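PDB 3EC4: putative Acetyltransferase from the GNAT family from Novosphingobium aromaticivorans DSM 12444, which probably transfers an acyl group, most likely from an acyl-coenzyme A donor, to an acceptor that has not been identified. Local coordinates for residues Val109-Leu117 and Asp140-Gly148; Pro7-Ser15 and Pro39-Ala47. All coordinates share one frame; numbering follows the deposited sequence.

Contact 1: Val109-Leu117 and Asp140-Gly148; sequences VPEMTALAL and DGRLAAMAG
M146, M112 and L115 meet where helix 109-117 packs on strand 142-148; both methionines are modelled as selenomethionine. M146 starts from the space between its backbone N and carbonyl carbon (chi1 72°) and then runs out fully extended, which carries SE and CE along the helix, to M112 and A116. Its SE lies 3.8 Å from CG of M112, whose side chain lies across it, nearly perpendicular. The terminal CE goes further, coming to rest 3.7 Å from CB of A116. L115 comes from the helix and runs antiparallel alongside M146, with its CD2 3.8 Å from M146 CG; the same methyl also lies over the backbone at A145. L143 takes the next place along the strand, its CD2 tucked 3.7 Å from CG of M112 and reaching CB of E111 as well. L143 and M146 both face the helix although two residues separate them, because A144 and A145 form a classic beta bulge opposite V137. In this GNAT fold the bulge turns both alanines to the other face of the central sheet, where L174 and L178 of helix 174-188 receive them. The helix axis passes 9.1 Å from that of the strand at -47°. No direct hydrogen bond joins the two segments. At the E111 end one water bridges them, giving a proton to OE2 of E111 at 2.7 Å and accepting from the backbone N of L143 at 3.1 Å. The E111 carboxylate also makes a salt bridge to R138, whose NH1 in addition holds the carbonyl O of G141.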
loop_
_atom_site.group_PDB
_atom_site.type_symbol
_atom_site.label_atom_id
_atom_site.label_comp_id
_atom_site.label_asym_id
_atom_site.label_seq_id
_atom_site.Cartn_x
_atom_site.Cartn_y
_atom_site.Cartn_z
ATOM N N VAL A 109 6.790 -16.633 -3.762
ATOM C CA VAL A 109 7.033 -15.773 -2.591
ATOM C C VAL A 109 8.521 -15.490 -2.328
ATOM O O VAL A 109 8.871 -14.334 -2.128
ATOM C CB VAL A 109 6.284 -16.289 -1.372
ATOM C CG1 VAL A 109 6.758 -15.546 -0.076
ATOM C CG2 VAL A 109 4.749 -16.148 -1.611
ATOM N N PRO A 110 9.405 -16.502 -2.393
ATOM C CA PRO A 110 10.861 -16.190 -2.265
ATOM C C PRO A 110 11.370 -15.112 -3.229
ATOM O O PRO A 110 12.086 -14.164 -2.814
ATOM C CB PRO A 110 11.515 -17.544 -2.567
ATOM C CG PRO A 110 10.504 -18.536 -2.079
ATOM C CD PRO A 110 9.201 -17.957 -2.535
ATOM N N GLU A 111 11.008 -15.252 -4.497
ATOM C CA GLU A 111 11.406 -14.276 -5.508
ATOM C C GLU A 111 10.754 -12.921 -5.341
ATOM O O GLU A 111 11.398 -11.904 -5.628
ATOM C CB GLU A 111 11.121 -14.810 -6.908
ATOM C CG GLU A 111 12.082 -15.879 -7.298
ATOM C CD GLU A 111 11.687 -16.583 -8.574
ATOM O OE1 GLU A 111 10.730 -17.430 -8.531
ATOM O OE2 GLU A 111 12.335 -16.283 -9.611
HETATM N N MSE A 112 9.487 -12.895 -4.902
HETATM C CA MSE A 112 8.767 -11.648 -4.592
HETATM C C MSE A 112 9.421 -10.939 -3.431
HETATM O O MSE A 112 9.635 -9.727 -3.431
HETATM C CB MSE A 112 7.321 -11.974 -4.218
HETATM C CG MSE A 112 6.461 -12.453 -5.462
HETATM SE SE MSE A 112 4.752 -13.205 -4.850
HETATM C CE MSE A 112 3.842 -11.577 -4.500
ATOM N N THR A 113 9.758 -11.727 -2.427
ATOM C CA THR A 113 10.471 -11.193 -1.268
ATOM C C THR A 113 11.829 -10.580 -1.604
ATOM O O THR A 113 12.152 -9.488 -1.126
ATOM C CB THR A 113 10.567 -12.275 -0.204
ATOM O OG1 THR A 113 9.250 -12.499 0.305
ATOM C CG2 THR A 113 11.503 -11.804 0.930
ATOM N N ALA A 114 12.646 -11.258 -2.394
ATOM C CA ALA A 114 13.939 -10.706 -2.805
ATOM C C ALA A 114 13.737 -9.377 -3.526
ATOM O O ALA A 114 14.428 -8.396 -3.244
ATOM C CB ALA A 114 14.664 -11.625 -3.701
ATOM N N LEU A 115 12.819 -9.372 -4.493
ATOM C CA LEU A 115 12.529 -8.137 -5.279
ATOM C C LEU A 115 12.073 -6.991 -4.385
ATOM O O LEU A 115 12.637 -5.876 -4.456
ATOM C CB LEU A 115 11.496 -8.447 -6.374
ATOM C CG LEU A 115 10.918 -7.290 -7.204
ATOM C CD1 LEU A 115 11.985 -6.501 -7.990
ATOM C CD2 LEU A 115 9.849 -7.922 -8.184
ATOM N N ALA A 116 11.103 -7.268 -3.506
ATOM C CA ALA A 116 10.574 -6.282 -2.636
ATOM C C ALA A 116 11.631 -5.687 -1.689
ATOM O O ALA A 116 11.707 -4.460 -1.513
ATOM C CB ALA A 116 9.421 -6.843 -1.831
ATOM N N LEU A 117 12.448 -6.539 -1.085
ATOM C CA LEU A 117 13.456 -6.061 -0.135
ATOM C C LEU A 117 14.559 -5.225 -0.822
ATOM O O LEU A 117 15.126 -4.336 -0.191
ATOM C CB LEU A 117 14.033 -7.235 0.674
ATOM C CG LEU A 117 13.023 -7.988 1.581
ATOM C CD1 LEU A 117 13.711 -9.141 2.344
ATOM C CD2 LEU A 117 12.305 -7.051 2.563
ATOM N N ASP A 140 13.903 -13.953 -18.820
ATOM C CA ASP A 140 15.001 -14.951 -18.682
ATOM C C ASP A 140 14.732 -15.875 -17.509
ATOM O O ASP A 140 15.654 -16.242 -16.765
ATOM C CB ASP A 140 16.380 -14.279 -18.468
ATOM C CG ASP A 140 16.704 -13.207 -19.519
ATOM O OD1 ASP A 140 16.521 -13.483 -20.727
ATOM O OD2 ASP A 140 17.158 -12.099 -19.121
ATOM N N GLY A 141 13.458 -16.190 -17.295
ATOM C CA GLY A 141 13.045 -16.989 -16.135
ATOM C C GLY A 141 13.048 -16.317 -14.784
ATOM O O GLY A 141 12.636 -16.911 -13.804
ATOM N N ARG A 142 13.504 -15.074 -14.711
ATOM C CA ARG A 142 13.502 -14.317 -13.464
ATOM C C ARG A 142 12.221 -13.494 -13.318
ATOM O O ARG A 142 11.631 -13.085 -14.318
ATOM C CB ARG A 142 14.705 -13.411 -13.411
ATOM C CG ARG A 142 15.976 -14.150 -13.638
ATOM C CD ARG A 142 17.228 -13.363 -13.307
ATOM N NE ARG A 142 18.361 -14.291 -13.398
ATOM C CZ ARG A 142 19.082 -14.562 -14.493
ATOM N NH1 ARG A 142 18.887 -13.939 -15.647
ATOM N NH2 ARG A 142 20.049 -15.465 -14.406
ATOM N N LEU A 143 11.813 -13.248 -12.074
ATOM C CA LEU A 143 10.695 -12.338 -11.777
ATOM C C LEU A 143 11.202 -10.922 -11.931
ATOM O O LEU A 143 11.894 -10.435 -11.071
ATOM C CB LEU A 143 10.167 -12.563 -10.361
ATOM C CG LEU A 143 8.984 -11.691 -9.892
ATOM C CD1 LEU A 143 7.790 -11.907 -10.832
ATOM C CD2 LEU A 143 8.653 -11.924 -8.439
ATOM N N ALA A 144 10.852 -10.272 -13.034
ATOM C CA ALA A 144 11.399 -8.951 -13.366
ATOM C C ALA A 144 10.776 -7.816 -12.565
ATOM O O ALA A 144 11.415 -6.841 -12.245
ATOM C CB ALA A 144 11.237 -8.705 -14.826
ATOM N N ALA A 145 9.486 -7.949 -12.275
ATOM C CA ALA A 145 8.674 -6.854 -11.762
ATOM C C ALA A 145 7.386 -7.453 -11.260
ATOM O O ALA A 145 6.971 -8.517 -11.717
ATOM C CB ALA A 145 8.351 -5.825 -12.854
HETATM N N MSE A 146 6.757 -6.741 -10.345
HETATM C CA MSE A 146 5.466 -7.147 -9.805
HETATM C C MSE A 146 4.618 -5.957 -9.385
HETATM O O MSE A 146 5.110 -4.809 -9.260
HETATM C CB MSE A 146 5.651 -8.105 -8.633
HETATM C CG MSE A 146 6.163 -7.424 -7.435
HETATM SE SE MSE A 146 6.404 -8.652 -5.943
HETATM C CE MSE A 146 7.173 -7.464 -4.700
ATOM N N ALA A 147 3.340 -6.238 -9.129
ATOM C CA ALA A 147 2.415 -5.275 -8.530
ATOM C C ALA A 147 1.246 -6.046 -7.955
ATOM O O ALA A 147 0.925 -7.144 -8.405
ATOM C CB ALA A 147 1.896 -4.228 -9.541
ATOM N N GLY A 148 0.577 -5.429 -6.991
ATOM C CA GLY A 148 -0.492 -6.091 -6.301
ATOM C C GLY A 148 -1.544 -5.164 -5.740
ATOM O O GLY A 148 -1.590 -3.950 -6.033
HETATM O O HOH W 1 13.580 -13.901 -9.600
#

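Contact 2: Pro7-Ser15 and Pro39-Ala47; sequences PLDRPVWNS and PFAAAAPGA
R10 reaches from the start of helix 11-15 to the carbonyl of A43, and both ends of its guanidinium turn to that one oxygen. NH2 makes the better bond, 2.8 Å to A43 O with an N-H...O angle of 146°; the bond from NH1 is weak. W13 lies against this group, its CB 3.7 Å above the centre of the guanidinium plane, while NH1 sits over one face of the indole near the rim. With CG anti to the backbone N (chi1 -179°), the indole extends to the strand, and its CZ3 comes within 3.3 Å of A44 N. The CH2 corner of the ring touches A44 CB. A42 points its CB at the helix, between W13 CB (3.8 Å) and V12 CG1 (3.9 Å). V12 lies against the start of the strand, CG1 also on the A41 carbonyl and both methyls near F40 CB. In the second shell, E66 forms a salt bridge with R10 NE, and R31 makes a cation-pi contact with W13. The turn before the helix is tied back by N14, whose ND2 donates almost straight to P7 O. A leucine in place of R10 would probably cost the A43 carbonyl the two N-H groups R10 offers and leave the E66 carboxylate without this mate. R10 occupies the N-cap position, and the short helix then crosses strand 41-43 at close to a right angle, the strand that pairs with 30-32 in a small antiparallel hairpin.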
loop_
_atom_site.group_PDB
_atom_site.type_symbol
_atom_site.label_atom_id
_atom_site.label_comp_id
_atom_site.label_asym_id
_atom_site.label_seq_id
_atom_site.Cartn_x
_atom_site.Cartn_y
_atom_site.Cartn_z
ATOM N N PRO A 7 -14.172 7.399 2.878
ATOM C CA PRO A 7 -13.375 6.260 3.330
ATOM C C PRO A 7 -11.884 6.404 3.104
ATOM O O PRO A 7 -11.099 5.916 3.921
ATOM C CB PRO A 7 -13.914 5.086 2.487
ATOM C CG PRO A 7 -15.301 5.461 2.202
ATOM C CD PRO A 7 -15.282 6.961 2.016
ATOM N N LEU A 8 -11.497 7.082 2.022
ATOM C CA LEU A 8 -10.070 7.247 1.715
ATOM C C LEU A 8 -9.376 8.314 2.579
ATOM O O LEU A 8 -8.156 8.463 2.519
ATOM C CB LEU A 8 -9.884 7.556 0.247
ATOM C CG LEU A 8 -10.291 6.530 -0.806
ATOM C CD1 LEU A 8 -9.840 7.127 -2.144
ATOM C CD2 LEU A 8 -9.571 5.200 -0.512
ATOM N N ASP A 9 -10.121 9.067 3.366
ATOM C CA ASP A 9 -9.479 10.024 4.289
ATOM C C ASP A 9 -8.724 9.332 5.417
ATOM O O ASP A 9 -7.846 9.913 6.043
ATOM C CB ASP A 9 -10.498 10.980 4.877
ATOM C CG ASP A 9 -11.070 11.921 3.864
ATOM O OD1 ASP A 9 -10.513 12.102 2.762
ATOM O OD2 ASP A 9 -12.147 12.444 4.161
ATOM N N ARG A 10 -9.133 8.127 5.761
ATOM C CA ARG A 10 -8.450 7.369 6.786
ATOM C C ARG A 10 -8.339 5.926 6.347
ATOM O O ARG A 10 -9.124 5.077 6.787
ATOM C CB ARG A 10 -9.190 7.480 8.117
ATOM C CG ARG A 10 -9.350 8.902 8.682
ATOM C CD ARG A 10 -9.685 8.846 10.185
ATOM N NE ARG A 10 -8.523 8.341 10.880
ATOM C CZ ARG A 10 -8.511 7.730 12.063
ATOM N NH1 ARG A 10 -9.615 7.543 12.774
ATOM N NH2 ARG A 10 -7.345 7.309 12.528
ATOM N N PRO A 11 -7.445 5.648 5.379
ATOM C CA PRO A 11 -7.488 4.338 4.696
ATOM C C PRO A 11 -7.079 3.175 5.595
ATOM O O PRO A 11 -7.639 2.094 5.483
ATOM C CB PRO A 11 -6.570 4.527 3.467
ATOM C CG PRO A 11 -5.793 5.753 3.728
ATOM C CD PRO A 11 -6.441 6.550 4.815
ATOM N N VAL A 12 -6.192 3.415 6.546
ATOM C CA VAL A 12 -5.815 2.356 7.506
ATOM C C VAL A 12 -6.960 2.069 8.471
ATOM O O VAL A 12 -7.341 0.910 8.689
ATOM C CB VAL A 12 -4.522 2.751 8.310
ATOM C CG1 VAL A 12 -4.190 1.662 9.333
ATOM C CG2 VAL A 12 -3.374 3.006 7.361
ATOM N N TRP A 13 -7.455 3.133 9.105
ATOM C CA TRP A 13 -8.543 3.029 10.038
ATOM C C TRP A 13 -9.722 2.331 9.388
ATOM O O TRP A 13 -10.247 1.336 9.908
ATOM C CB TRP A 13 -8.912 4.405 10.571
ATOM C CG TRP A 13 -10.044 4.414 11.586
ATOM C CD1 TRP A 13 -11.324 4.795 11.352
ATOM C CD2 TRP A 13 -9.976 4.082 12.987
ATOM N NE1 TRP A 13 -12.062 4.727 12.495
ATOM C CE2 TRP A 13 -11.271 4.276 13.518
ATOM C CE3 TRP A 13 -8.963 3.614 13.830
ATOM C CZ2 TRP A 13 -11.585 4.023 14.859
ATOM C CZ3 TRP A 13 -9.266 3.375 15.156
ATOM C CH2 TRP A 13 -10.584 3.562 15.656
ATOM N N ASN A 14 -10.080 2.816 8.206
ATOM C CA ASN A 14 -11.304 2.367 7.588
ATOM C C ASN A 14 -11.207 0.947 7.018
ATOM O O ASN A 14 -12.154 0.179 7.127
ATOM C CB ASN A 14 -11.736 3.379 6.575
ATOM C CG ASN A 14 -12.281 4.634 7.217
ATOM O OD1 ASN A 14 -12.803 4.618 8.355
ATOM N ND2 ASN A 14 -12.209 5.716 6.492
ATOM N N SER A 15 -10.046 0.603 6.474
ATOM C CA SER A 15 -9.853 -0.774 5.959
ATOM C C SER A 15 -9.918 -1.780 7.100
ATOM O O SER A 15 -10.561 -2.808 6.985
ATOM C CB SER A 15 -8.539 -0.907 5.158
ATOM O OG SER A 15 -7.393 -0.663 5.947
ATOM N N PRO A 39 3.051 -2.849 8.510
ATOM C CA PRO A 39 3.308 -2.101 9.738
ATOM C C PRO A 39 2.250 -1.039 10.140
ATOM O O PRO A 39 2.518 -0.189 11.008
ATOM C CB PRO A 39 4.603 -1.398 9.382
ATOM C CG PRO A 39 4.374 -1.025 7.944
ATOM C CD PRO A 39 3.652 -2.188 7.342
ATOM N N PHE A 40 1.065 -1.109 9.553
ATOM C CA PHE A 40 0.140 0.022 9.586
ATOM C C PHE A 40 -0.723 -0.014 10.854
ATOM O O PHE A 40 -1.082 -1.082 11.341
ATOM C CB PHE A 40 -0.748 0.058 8.356
ATOM C CG PHE A 40 0.011 0.371 7.104
ATOM C CD1 PHE A 40 0.445 1.656 6.863
ATOM C CD2 PHE A 40 0.358 -0.640 6.221
ATOM C CE1 PHE A 40 1.160 1.948 5.750
ATOM C CE2 PHE A 40 1.104 -0.352 5.110
ATOM C CZ PHE A 40 1.504 0.932 4.878
ATOM N N ALA A 41 -1.041 1.173 11.372
ATOM C CA ALA A 41 -1.935 1.294 12.557
ATOM C C ALA A 41 -2.679 2.612 12.506
ATOM O O ALA A 41 -2.322 3.509 11.748
ATOM C CB ALA A 41 -1.145 1.156 13.902
ATOM N N ALA A 42 -3.736 2.713 13.310
ATOM C CA ALA A 42 -4.550 3.914 13.374
ATOM C C ALA A 42 -5.251 3.952 14.729
ATOM O O ALA A 42 -5.532 2.897 15.345
ATOM C CB ALA A 42 -5.574 3.949 12.218
ATOM N N ALA A 43 -5.548 5.158 15.173
ATOM C CA ALA A 43 -6.262 5.391 16.455
ATOM C C ALA A 43 -7.579 6.149 16.235
ATOM O O ALA A 43 -7.712 6.957 15.310
ATOM C CB ALA A 43 -5.356 6.184 17.429
ATOM N N ALA A 44 -8.543 5.922 17.118
ATOM C CA ALA A 44 -9.767 6.694 17.084
ATOM C C ALA A 44 -9.388 8.140 17.326
ATOM O O ALA A 44 -8.430 8.406 18.025
ATOM C CB ALA A 44 -10.768 6.219 18.173
ATOM N N PRO A 45 -10.151 9.091 16.759
ATOM C CA PRO A 45 -9.901 10.481 17.145
ATOM C C PRO A 45 -9.944 10.631 18.667
ATOM O O PRO A 45 -10.822 10.088 19.318
ATOM C CB PRO A 45 -11.059 11.240 16.498
ATOM C CG PRO A 45 -11.557 10.378 15.418
ATOM C CD PRO A 45 -11.327 8.959 15.891
ATOM N N GLY A 46 -8.969 11.322 19.237
ATOM C CA GLY A 46 -8.868 11.484 20.682
ATOM C C GLY A 46 -8.108 10.399 21.428
ATOM O O GLY A 46 -7.674 10.624 22.556
ATOM N N ALA A 47 -7.920 9.243 20.800
ATOM C CA ALA A 47 -7.326 8.069 21.441
ATOM C C ALA A 47 -5.859 7.781 21.036
ATOM O O ALA A 47 -5.340 6.686 21.259
ATOM C CB ALA A 47 -8.197 6.876 21.123
#

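In the fold
Both contacts are largely buried and each sets a helix on a strand, but they share no element and lie on opposite sides of the chain's centre, with their own centres about 29 Å apart. Contact 1 belongs to the main mixed sheet of the acetyltransferase fold, on an inner strand. Contact 2 rests on a small two-stranded sheet, tied through P39 and A41 to W63 of strand 61-66 at the far edge of the main one. The chemistry differs too: contact 1 is aliphatic and methionine-rich, polar only at the E111 end, where a water and R138 join the segments, whereas contact 2 places an arginine and an indole on the backbone of an alanine-rich strand and bonds the segments directly.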